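Long-range contacts in C2 toxin component I (Clostridium botulinum, PDB 2J3X), which is the enzymatic component of the binary C2 toxin, an ADP-ribosyltransferase that, as in related clostridial toxins, probably modifies actin: residues Leu89-Asp95 / Val168-Tyr174; Glu6-Ile11 / Arg96-Tyr101; Phe113-Asp117 / Lys206-Leu210. The protein carries 2 engineered substitutions. All coordinates share one frame. Where two conformers were deposited one is given. Residue numbers count along the deposited sequence, not the author numbering.

Interaction 1: Leu89-Asp95 / Val168-Tyr174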
loop_
_atom_site.group_PDB
_atom_site.type_symbol
_atom_site.label_atom_id
_atom_site.label_comp_id
_atom_site.label_asym_id
_atom_site.label_seq_id
_atom_site.Cartn_x
_atom_site.Cartn_y
_atom_site.Cartn_z
ATOM N N LEU A 89 15.309 -9.072 11.161
ATOM C CA LEU A 89 14.826 -7.803 11.747
ATOM C C LEU A 89 14.103 -8.011 13.097
ATOM O O LEU A 89 14.182 -7.171 13.976
ATOM C CB LEU A 89 13.920 -7.058 10.742
ATOM C CG LEU A 89 14.643 -6.542 9.496
ATOM C CD1 LEU A 89 13.573 -6.016 8.496
ATOM C CD2 LEU A 89 15.540 -5.367 9.879
ATOM N N LEU A 90 13.368 -9.127 13.225
ATOM C CA LEU A 90 12.579 -9.420 14.441
ATOM C C LEU A 90 13.484 -9.575 15.653
ATOM O O LEU A 90 13.035 -9.419 16.790
ATOM C CB LEU A 90 11.769 -10.720 14.245
ATOM C CG LEU A 90 10.282 -10.576 13.973
ATOM C CD1 LEU A 90 9.910 -9.204 13.448
ATOM C CD2 LEU A 90 9.746 -11.717 13.102
ATOM N N LYS A 91 14.751 -9.881 15.395
ATOM C CA LYS A 91 15.708 -10.223 16.451
ATOM C C LYS A 91 16.350 -8.986 17.078
ATOM O O LYS A 91 17.089 -9.084 18.054
ATOM C CB LYS A 91 16.779 -11.148 15.876
ATOM C CG LYS A 91 16.266 -12.597 15.649
ATOM C CD LYS A 91 17.279 -13.472 14.920
ATOM C CE LYS A 91 16.852 -14.972 14.915
ATOM N NZ LYS A 91 17.973 -15.815 14.312
ATOM N N ASN A 92 16.053 -7.808 16.546
ATOM C CA ASN A 92 16.827 -6.632 16.888
ATOM C C ASN A 92 15.937 -5.427 17.057
ATOM O O ASN A 92 15.289 -5.017 16.110
ATOM C CB ASN A 92 17.827 -6.416 15.751
ATOM C CG ASN A 92 19.063 -5.672 16.182
ATOM O OD1 ASN A 92 19.698 -6.047 17.171
ATOM N ND2 ASN A 92 19.474 -4.690 15.396
ATOM N N THR A 93 15.853 -4.858 18.262
ATOM C CA THR A 93 14.916 -3.770 18.503
ATOM C C THR A 93 15.601 -2.504 19.021
ATOM O O THR A 93 16.536 -2.595 19.851
ATOM C CB THR A 93 13.842 -4.173 19.512
ATOM O OG1 THR A 93 14.460 -4.650 20.714
ATOM C CG2 THR A 93 12.978 -5.327 18.950
ATOM N N LEU A 94 15.108 -1.334 18.598
ATOM C CA LEU A 94 15.716 -0.055 18.993
ATOM C C LEU A 94 15.644 0.182 20.495
ATOM O O LEU A 94 14.590 -0.042 21.098
ATOM C CB LEU A 94 15.006 1.114 18.312
ATOM C CG LEU A 94 15.399 1.236 16.819
ATOM C CD1 LEU A 94 14.429 2.188 16.129
ATOM C CD2 LEU A 94 16.889 1.695 16.646
ATOM N N ASP A 95 16.734 0.663 21.099
ATOM C CA ASP A 95 16.656 1.046 22.516
ATOM C C ASP A 95 16.520 2.562 22.678
ATOM O O ASP A 95 16.314 3.074 23.787
ATOM C CB ASP A 95 17.826 0.455 23.325
ATOM C CG ASP A 95 19.187 0.988 22.892
ATOM O OD1 ASP A 95 19.282 1.717 21.881
ATOM O OD2 ASP A 95 20.184 0.673 23.588
ATOM N N VAL A 168 11.762 7.186 14.103
ATOM C CA VAL A 168 11.340 5.834 14.352
ATOM C C VAL A 168 11.347 5.620 15.872
ATOM O O VAL A 168 12.372 5.868 16.521
ATOM C CB VAL A 168 12.332 4.833 13.742
ATOM C CG1 VAL A 168 11.836 3.382 13.963
ATOM C CG2 VAL A 168 12.571 5.178 12.257
ATOM N N PRO A 169 10.214 5.147 16.426
ATOM C CA PRO A 169 10.127 4.900 17.877
ATOM C C PRO A 169 11.027 3.819 18.435
ATOM O O PRO A 169 11.259 2.796 17.791
ATOM C CB PRO A 169 8.633 4.556 18.075
ATOM C CG PRO A 169 7.958 5.235 16.897
ATOM C CD PRO A 169 8.916 4.932 15.772
ATOM N N THR A 170 11.491 4.006 19.685
ATOM C CA THR A 170 12.215 2.961 20.392
ATOM C C THR A 170 11.318 1.726 20.411
ATOM O O THR A 170 10.085 1.852 20.354
ATOM C CB THR A 170 12.543 3.344 21.869
ATOM O OG1 THR A 170 11.306 3.562 22.519
ATOM C CG2 THR A 170 13.125 4.643 21.918
ATOM N N THR A 171 11.985 0.572 20.461
ATOM C CA THR A 171 11.455 -0.800 20.456
ATOM C C THR A 171 11.161 -1.333 19.047
ATOM O O THR A 171 10.941 -2.539 18.896
ATOM C CB THR A 171 10.203 -1.058 21.373
ATOM O OG1 THR A 171 9.038 -0.578 20.727
ATOM C CG2 THR A 171 10.328 -0.410 22.769
ATOM N N PHE A 172 11.131 -0.464 18.027
ATOM C CA PHE A 172 10.875 -0.972 16.662
ATOM C C PHE A 172 12.011 -1.850 16.166
ATOM O O PHE A 172 13.153 -1.620 16.484
ATOM C CB PHE A 172 10.709 0.186 15.700
ATOM C CG PHE A 172 9.334 0.718 15.610
ATOM C CD1 PHE A 172 8.524 0.819 16.748
ATOM C CD2 PHE A 172 8.872 1.217 14.399
ATOM C CE1 PHE A 172 7.249 1.393 16.663
ATOM C CE2 PHE A 172 7.605 1.804 14.323
ATOM C CZ PHE A 172 6.810 1.870 15.447
ATOM N N ASP A 173 11.689 -2.894 15.385
ATOM C CA ASP A 173 12.689 -3.808 14.845
ATOM C C ASP A 173 13.519 -3.061 13.848
ATOM O O ASP A 173 13.013 -2.167 13.138
ATOM C CB ASP A 173 12.017 -4.958 14.072
ATOM C CG ASP A 173 11.089 -5.791 14.936
ATOM O OD1 ASP A 173 11.271 -5.881 16.163
ATOM O OD2 ASP A 173 10.122 -6.346 14.380
ATOM N N TYR A 174 14.794 -3.419 13.762
ATOM C CA TYR A 174 15.704 -2.774 12.828
ATOM C C TYR A 174 16.937 -3.566 12.538
ATOM O O TYR A 174 17.385 -4.373 13.362
ATOM C CB TYR A 174 16.127 -1.362 13.279
ATOM C CG TYR A 174 17.219 -1.382 14.346
ATOM C CD1 TYR A 174 16.914 -1.792 15.639
ATOM C CD2 TYR A 174 18.533 -0.948 14.059
ATOM C CE1 TYR A 174 17.912 -1.822 16.658
ATOM C CE2 TYR A 174 19.549 -0.953 15.056
ATOM C CZ TYR A 174 19.216 -1.399 16.340
ATOM O OH TYR A 174 20.166 -1.387 17.337
HETATM O O HOH W 1 10.419 -7.764 17.591
HETATM O O HOH W 2 19.327 0.426 19.698
#
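The Tyr-174 ring lies between Leu-94 and Asn-92: Leu-94 CD2 sits over one face in a CH-pi contact, 3.6 Å from the ring centroid, and Asn-92 ND2 lies over the opposite face, 3.4 Å from Tyr-174 CZ. Around it the backbones form a short antiparallel bridge in the N-terminal ADP-ribosyltransferase domain, joining the residues that follow helix 77-90 to the loop between strands 162-168 and 175-178. Thr-93 and Asp-173 are the non-hydrogen-bonded pair, CA to CA 4.3 Å; flanking them, Tyr-174 N donates to Asn-92 O (2.9 Å) and Leu-94 N to Phe-172 O (2.9 Å). Just before the bridge, Pro-169 to Phe-172 form a type II turn, whose Thr-171 has positive phi (84°); Thr-171 N reaches Leu-94 O at 2.8 Å. Leu-94 CD1 also packs on Val-168 CG1 (3.6 Å). Asn-92 ND2 donates to Tyr-174 O (2.9 Å) while its OD1 is hydrogen-bonded to Lys-32; Tyr-174 OH bonds Glu-25, and Asp-173 OD2 bonds Asn-188. A water donates to both Leu-90 O (3.2 Å) and Asp-173 OD1 (2.5 Å).

Interaction 2: Glu6-Ile11 / Arg96-Tyr101; sequences EPIDFI and RDAIGY. With SO4 (sulfate ion), chain T.
Glu-6 to Ile-11, an irregular N-terminal segment, is extended through Asp-9 (phi/psi -68/158 at Pro-7, -64/120 at Ile-8) and turns at Phe-10 (-97/9). It runs nearly parallel (19° between end-to-end directions) to Arg-96 to Tyr-101, strand from Ala-98 on. The register sets Pro-7 by Asp-97, Ile-8 by Ala-98 (CA to CA 4.4 Å) and Asp-9 by Ile-99. Ile-8 N donates to Asp-97 O (2.8 Å) and Ile-99 N to Ile-8 O (2.9 Å). Arg-96, chi1 to chi3 m, t, p, points toward 6-11 and carries its guanidinium onto it: NE (2.8 Å) and NH2 (3.0 Å) both donate to Glu-6 O, Ile-8 N lies over one face, and NH1 donates to O3 (3.0 Å) of a sulfate, probably from the crystallisation liquor, that Trp-21 also hydrogen-bonds. Ile-8, Ile-11 and Ile-99 are all m, t. Ile-8 CB meets Ala-98 CB at 4.0 Å; Ile-99 CD1 lies 3.8 Å from Pro-7 CG, and Ile-99 CG2 4.1 Å from Ile-11 CD1. Ile-11 CD1 also rests 3.8 Å from CZ of Tyr-101 (chi1 m), whose hydroxyl bonds Asp-153. Asp-9, chi1 t, closes an Asx turn, its OD1 accepting from Ile-11 N (3.0 Å). A water bridges Phe-10 N and Ile-99 O, both 2.7 Å. Asp-97 turns to Arg-167 and Thr-170. Backbone hydrogen bonds join Ala-98 to Val-168 and Tyr-101 to Gly-150, so Ile-8, bridged with Ala-98, bonds Asp-97 and Ile-99 on the edge that strand 147-150 uses farther along: a single parallel beta bridge adding an N-terminal extension to the mixed sheet of an ADP-ribosyltransferase fold.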
loop_
_atom_site.group_PDB
_atom_site.type_symbol
_atom_site.label_atom_id
_atom_site.label_comp_id
_atom_site.label_asym_id
_atom_site.label_seq_id
_atom_site.Cartn_x
_atom_site.Cartn_y
_atom_site.Cartn_z
ATOM N N GLU A 6 19.439 10.452 24.391
ATOM C CA GLU A 6 19.066 11.198 23.209
ATOM C C GLU A 6 18.808 10.200 22.064
ATOM O O GLU A 6 19.273 9.085 22.096
ATOM C CB GLU A 6 20.105 12.272 22.857
ATOM C CG GLU A 6 20.289 13.374 23.926
ATOM C CD GLU A 6 19.427 14.600 23.688
ATOM O OE1 GLU A 6 19.212 15.399 24.642
ATOM O OE2 GLU A 6 18.982 14.781 22.547
ATOM N N PRO A 7 18.050 10.620 21.074
ATOM C CA PRO A 7 17.791 9.737 19.912
ATOM C C PRO A 7 19.063 9.502 19.073
ATOM O O PRO A 7 20.047 10.301 19.169
ATOM C CB PRO A 7 16.746 10.512 19.099
ATOM C CG PRO A 7 16.845 11.959 19.554
ATOM C CD PRO A 7 17.366 11.926 20.974
ATOM N N ILE A 8 19.076 8.407 18.297
ATOM C CA ILE A 8 20.101 8.197 17.290
ATOM C C ILE A 8 19.904 9.334 16.290
ATOM O O ILE A 8 18.788 9.515 15.737
ATOM C CB ILE A 8 19.930 6.826 16.643
ATOM C CG1 ILE A 8 20.142 5.727 17.704
ATOM C CG2 ILE A 8 20.855 6.666 15.370
ATOM C CD1 ILE A 8 19.480 4.386 17.339
ATOM N N ASP A 9 20.923 10.179 16.103
ATOM C CA ASP A 9 20.735 11.279 15.131
ATOM C C ASP A 9 22.113 11.692 14.656
ATOM O O ASP A 9 22.834 12.393 15.381
ATOM C CB ASP A 9 19.971 12.447 15.763
ATOM C CG ASP A 9 19.685 13.572 14.785
ATOM O OD1 ASP A 9 20.261 13.600 13.679
ATOM O OD2 ASP A 9 18.879 14.473 15.127
ATOM N N PHE A 10 22.467 11.228 13.466
ATOM C CA PHE A 10 23.764 11.523 12.848
ATOM C C PHE A 10 23.682 12.674 11.865
ATOM O O PHE A 10 24.661 12.973 11.190
ATOM C CB PHE A 10 24.356 10.259 12.214
ATOM C CG PHE A 10 24.900 9.322 13.227
ATOM C CD1 PHE A 10 26.117 9.619 13.864
ATOM C CD2 PHE A 10 24.197 8.158 13.610
ATOM C CE1 PHE A 10 26.629 8.787 14.879
ATOM C CE2 PHE A 10 24.740 7.319 14.649
ATOM C CZ PHE A 10 25.937 7.648 15.237
ATOM N N ILE A 11 22.547 13.382 11.825
ATOM C CA ILE A 11 22.465 14.475 10.864
ATOM C C ILE A 11 23.384 15.604 11.305
ATOM O O ILE A 11 23.338 16.010 12.474
ATOM C CB ILE A 11 21.023 15.005 10.692
ATOM C CG1 ILE A 11 20.162 13.853 10.108
ATOM C CG2 ILE A 11 21.007 16.274 9.792
ATOM C CD1 ILE A 11 18.618 14.141 10.235
ATOM N N ARG A 96 16.553 3.273 21.549
ATOM C CA ARG A 96 16.380 4.731 21.500
ATOM C C ARG A 96 15.571 5.034 20.221
ATOM O O ARG A 96 15.584 4.214 19.297
ATOM C CB ARG A 96 17.744 5.432 21.353
ATOM C CG ARG A 96 18.823 5.088 22.361
ATOM C CD ARG A 96 20.188 5.228 21.707
ATOM N NE ARG A 96 20.551 6.632 21.515
ATOM C CZ ARG A 96 21.733 7.083 21.066
ATOM N NH1 ARG A 96 22.727 6.241 20.721
ATOM N NH2 ARG A 96 21.909 8.394 20.949
ATOM N N ASP A 97 14.952 6.213 20.150
ATOM C CA ASP A 97 14.321 6.667 18.896
ATOM C C ASP A 97 15.430 6.908 17.871
ATOM O O ASP A 97 16.592 7.069 18.246
ATOM C CB ASP A 97 13.594 7.979 19.094
ATOM C CG ASP A 97 12.312 7.875 19.916
ATOM O OD1 ASP A 97 11.903 6.772 20.364
ATOM O OD2 ASP A 97 11.687 8.950 20.060
ATOM N N ALA A 98 15.088 6.978 16.570
ATOM C CA ALA A 98 16.129 7.213 15.566
ATOM C C ALA A 98 15.530 8.229 14.623
ATOM O O ALA A 98 14.371 8.096 14.236
ATOM C CB ALA A 98 16.473 5.920 14.811
ATOM N N ILE A 99 16.323 9.228 14.249
ATOM C CA ILE A 99 15.848 10.271 13.336
ATOM C C ILE A 99 16.625 10.094 12.020
ATOM O O ILE A 99 17.842 9.916 12.027
ATOM C CB ILE A 99 16.144 11.643 13.931
ATOM C CG1 ILE A 99 15.293 11.821 15.221
ATOM C CG2 ILE A 99 15.847 12.775 12.925
ATOM C CD1 ILE A 99 15.762 12.953 16.039
ATOM N N GLY A 100 15.939 10.225 10.886
ATOM C CA GLY A 100 16.668 10.151 9.626
ATOM C C GLY A 100 15.675 10.298 8.475
ATOM O O GLY A 100 14.581 10.806 8.669
ATOM N N TYR A 101 16.086 9.895 7.287
ATOM C CA TYR A 101 15.365 10.237 6.063
ATOM C C TYR A 101 14.847 8.949 5.461
ATOM O O TYR A 101 15.651 8.028 5.157
ATOM C CB TYR A 101 16.310 10.867 5.076
ATOM C CG TYR A 101 16.953 12.129 5.561
ATOM C CD1 TYR A 101 16.167 13.225 5.950
ATOM C CD2 TYR A 101 18.363 12.230 5.649
ATOM C CE1 TYR A 101 16.788 14.443 6.369
ATOM C CE2 TYR A 101 18.984 13.446 6.107
ATOM C CZ TYR A 101 18.193 14.519 6.456
ATOM O OH TYR A 101 18.752 15.721 6.898
HETATM S S SO4 T . 22.451 2.157 20.247
HETATM O O1 SO4 T . 23.543 1.281 20.678
HETATM O O2 SO4 T . 21.638 2.453 21.427
HETATM O O3 SO4 T . 23.010 3.406 19.706
HETATM O O4 SO4 T . 21.602 1.484 19.259
HETATM O O HOH W 3 20.500 9.898 12.127
#

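Interaction 3: Phe113-Asp117 / Lys206-Leu210; sequences FSIRD and KDYIL. With SO4 (sulfate ion), chain O.
This is a side-chain contact, sparse and partly buried, between the loop that precedes helix 126-136 and the extended start of strand 206-216. The backbones stay apart, with CA to CA 7.7 Å for Arg-116 and Asp-207 and 8.1 Å for Ile-115 and Ile-209. Arg-116 bridges the gap with an extended side chain (chi1 m, chi2 and chi3 t): NE at 2.8 Å and NH2 at 2.9 Å both donate to Asp-207 O. The guanidinium also brings its edge over the face of the Tyr-208 ring, NH2 3.3 Å from CE2, in a cation-pi contact with CZ 4.9 Å from the centroid and 23° off the normal. In the mixed sheet of the N-terminal ADP-ribosyltransferase domain, strand 206-216 is paired with strands 191-203 and 162-168. NH1 of Arg-116 bonds Glu-158 O. Ile-115, where the loop kinks (phi/psi -109/-47), is m, m and points toward the strand, its CG2 4.0 Å from CD1 of Ile-209 (m, t); both side chains touch Val-132 of helix 126-136. Within the loop, Ser-114 OG donates to Asp-117 OD1 (2.7 Å). A sulfate, probably from the crystallisation liquor, accepts from Ile-115 N on O2 (2.7 Å) and Arg-116 N on O3 (2.6 Å).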
loop_
_atom_site.group_PDB
_atom_site.type_symbol
_atom_site.label_atom_id
_atom_site.label_comp_id
_atom_site.label_asym_id
_atom_site.label_seq_id
_atom_site.Cartn_x
_atom_site.Cartn_y
_atom_site.Cartn_z
ATOM N N PHE A 113 3.858 15.699 -10.764
ATOM C CA PHE A 113 4.162 17.021 -11.348
ATOM C C PHE A 113 5.536 17.431 -10.873
ATOM O O PHE A 113 6.065 16.864 -9.915
ATOM C CB PHE A 113 3.137 18.095 -10.947
ATOM C CG PHE A 113 2.880 18.164 -9.460
ATOM C CD1 PHE A 113 3.653 18.958 -8.624
ATOM C CD2 PHE A 113 1.847 17.418 -8.908
ATOM C CE1 PHE A 113 3.377 18.976 -7.244
ATOM C CE2 PHE A 113 1.580 17.450 -7.550
ATOM C CZ PHE A 113 2.318 18.241 -6.726
ATOM N N SER A 114 6.109 18.443 -11.517
ATOM C CA SER A 114 7.500 18.800 -11.239
ATOM C C SER A 114 7.574 19.727 -10.031
ATOM O O SER A 114 6.609 20.446 -9.693
ATOM C CB SER A 114 8.127 19.529 -12.443
ATOM O OG SER A 114 7.254 20.577 -12.848
ATOM N N ILE A 115 8.726 19.659 -9.363
ATOM C CA ILE A 115 8.889 20.361 -8.109
ATOM C C ILE A 115 9.833 21.569 -8.246
ATOM O O ILE A 115 9.500 22.675 -7.781
ATOM C CB ILE A 115 9.437 19.355 -7.048
ATOM C CG1 ILE A 115 8.410 18.267 -6.707
ATOM C CG2 ILE A 115 9.939 20.121 -5.833
ATOM C CD1 ILE A 115 7.151 18.805 -6.259
ATOM N N ARG A 116 10.970 21.367 -8.893
ATOM C CA ARG A 116 11.914 22.481 -9.127
ATOM C C ARG A 116 11.533 23.124 -10.457
ATOM O O ARG A 116 12.060 22.728 -11.494
ATOM C CB ARG A 116 13.312 21.951 -9.192
ATOM C CG ARG A 116 13.826 21.438 -7.799
ATOM C CD ARG A 116 15.145 20.740 -7.992
ATOM N NE ARG A 116 15.772 20.373 -6.703
ATOM C CZ ARG A 116 16.597 19.347 -6.551
ATOM N NH1 ARG A 116 16.872 18.539 -7.599
ATOM N NH2 ARG A 116 17.137 19.091 -5.349
ATOM N N ASP A 117 10.679 24.134 -10.401
ATOM C CA ASP A 117 10.060 24.690 -11.649
ATOM C C ASP A 117 10.703 25.962 -12.153
ATOM O O ASP A 117 10.343 26.460 -13.248
ATOM C CB ASP A 117 8.610 25.099 -11.459
ATOM C CG ASP A 117 7.673 23.952 -11.305
ATOM O OD1 ASP A 117 8.090 22.806 -11.477
ATOM O OD2 ASP A 117 6.463 24.235 -11.074
ATOM N N LYS A 206 21.536 23.317 -2.970
ATOM C CA LYS A 206 20.409 22.777 -3.760
ATOM C C LYS A 206 19.080 22.927 -3.009
ATOM O O LYS A 206 19.078 22.834 -1.799
ATOM C CB LYS A 206 20.700 21.313 -4.118
ATOM C CG LYS A 206 22.010 21.164 -4.940
ATOM C CD LYS A 206 21.874 20.044 -5.970
ATOM C CE LYS A 206 22.958 20.125 -7.035
ATOM N NZ LYS A 206 24.316 19.931 -6.406
ATOM N N ASP A 207 17.954 23.136 -3.714
ATOM C CA ASP A 207 16.630 23.275 -3.072
ATOM C C ASP A 207 15.751 22.027 -3.078
ATOM O O ASP A 207 15.742 21.256 -4.070
ATOM C CB ASP A 207 15.838 24.391 -3.695
ATOM C CG ASP A 207 16.480 25.749 -3.406
ATOM O OD1 ASP A 207 17.698 25.794 -3.160
ATOM O OD2 ASP A 207 15.778 26.743 -3.413
ATOM N N TYR A 208 15.029 21.856 -1.962
ATOM C CA TYR A 208 14.229 20.641 -1.723
ATOM C C TYR A 208 12.978 21.023 -0.992
ATOM O O TYR A 208 12.942 21.991 -0.207
ATOM C CB TYR A 208 14.984 19.644 -0.810
ATOM C CG TYR A 208 16.294 19.196 -1.331
ATOM C CD1 TYR A 208 17.467 19.926 -1.079
ATOM C CD2 TYR A 208 16.401 17.976 -2.049
ATOM C CE1 TYR A 208 18.725 19.454 -1.571
ATOM C CE2 TYR A 208 17.649 17.510 -2.515
ATOM C CZ TYR A 208 18.783 18.251 -2.290
ATOM O OH TYR A 208 20.035 17.808 -2.734
ATOM N N ILE A 209 11.918 20.260 -1.207
ATOM C CA ILE A 209 10.829 20.311 -0.239
ATOM C C ILE A 209 11.179 19.291 0.870
ATOM O O ILE A 209 11.327 18.086 0.608
ATOM C CB ILE A 209 9.471 19.973 -0.872
ATOM C CG1 ILE A 209 9.056 21.117 -1.837
ATOM C CG2 ILE A 209 8.362 19.848 0.246
ATOM C CD1 ILE A 209 7.721 20.848 -2.595
ATOM N N LEU A 210 11.319 19.795 2.109
ATOM C CA LEU A 210 11.627 18.953 3.277
ATOM C C LEU A 210 10.289 18.684 3.939
ATOM O O LEU A 210 9.584 19.599 4.382
ATOM C CB LEU A 210 12.563 19.697 4.236
ATOM C CG LEU A 210 12.873 18.985 5.562
ATOM C CD1 LEU A 210 13.650 17.645 5.319
ATOM C CD2 LEU A 210 13.691 20.003 6.432
HETATM S S SO4 O . 11.524 18.082 -10.834
HETATM O O1 SO4 O . 12.619 17.155 -10.686
HETATM O O2 SO4 O . 10.416 17.603 -10.000
HETATM O O3 SO4 O . 11.866 19.442 -10.441
HETATM O O4 SO4 O . 11.055 18.176 -12.255
#

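Overall arrangement
From the N terminus, residues 6-11 open the first loop; after a largely helical run of 84 residues, interaction 2 closes it at 96-101. Interaction 1 starts within that run, at residues 89-95, and closes only at 168-174, so the two cross. They also touch: Val-168 N lies 2.8 Å from Ala-98 O, a probable hydrogen bond. Interaction 3 opens at 113-117, after interaction 2 has closed, and ends at 206-210, crossing interaction 1. Interactions 2 and 3, centres about 25 Å apart, join the N-terminal extension and the 113-117 loop to one mixed sheet, at strands 98-102 and 206-216; interaction 1 ties the residues after helix 77-90 to the loop between strands 162-168 and 175-178.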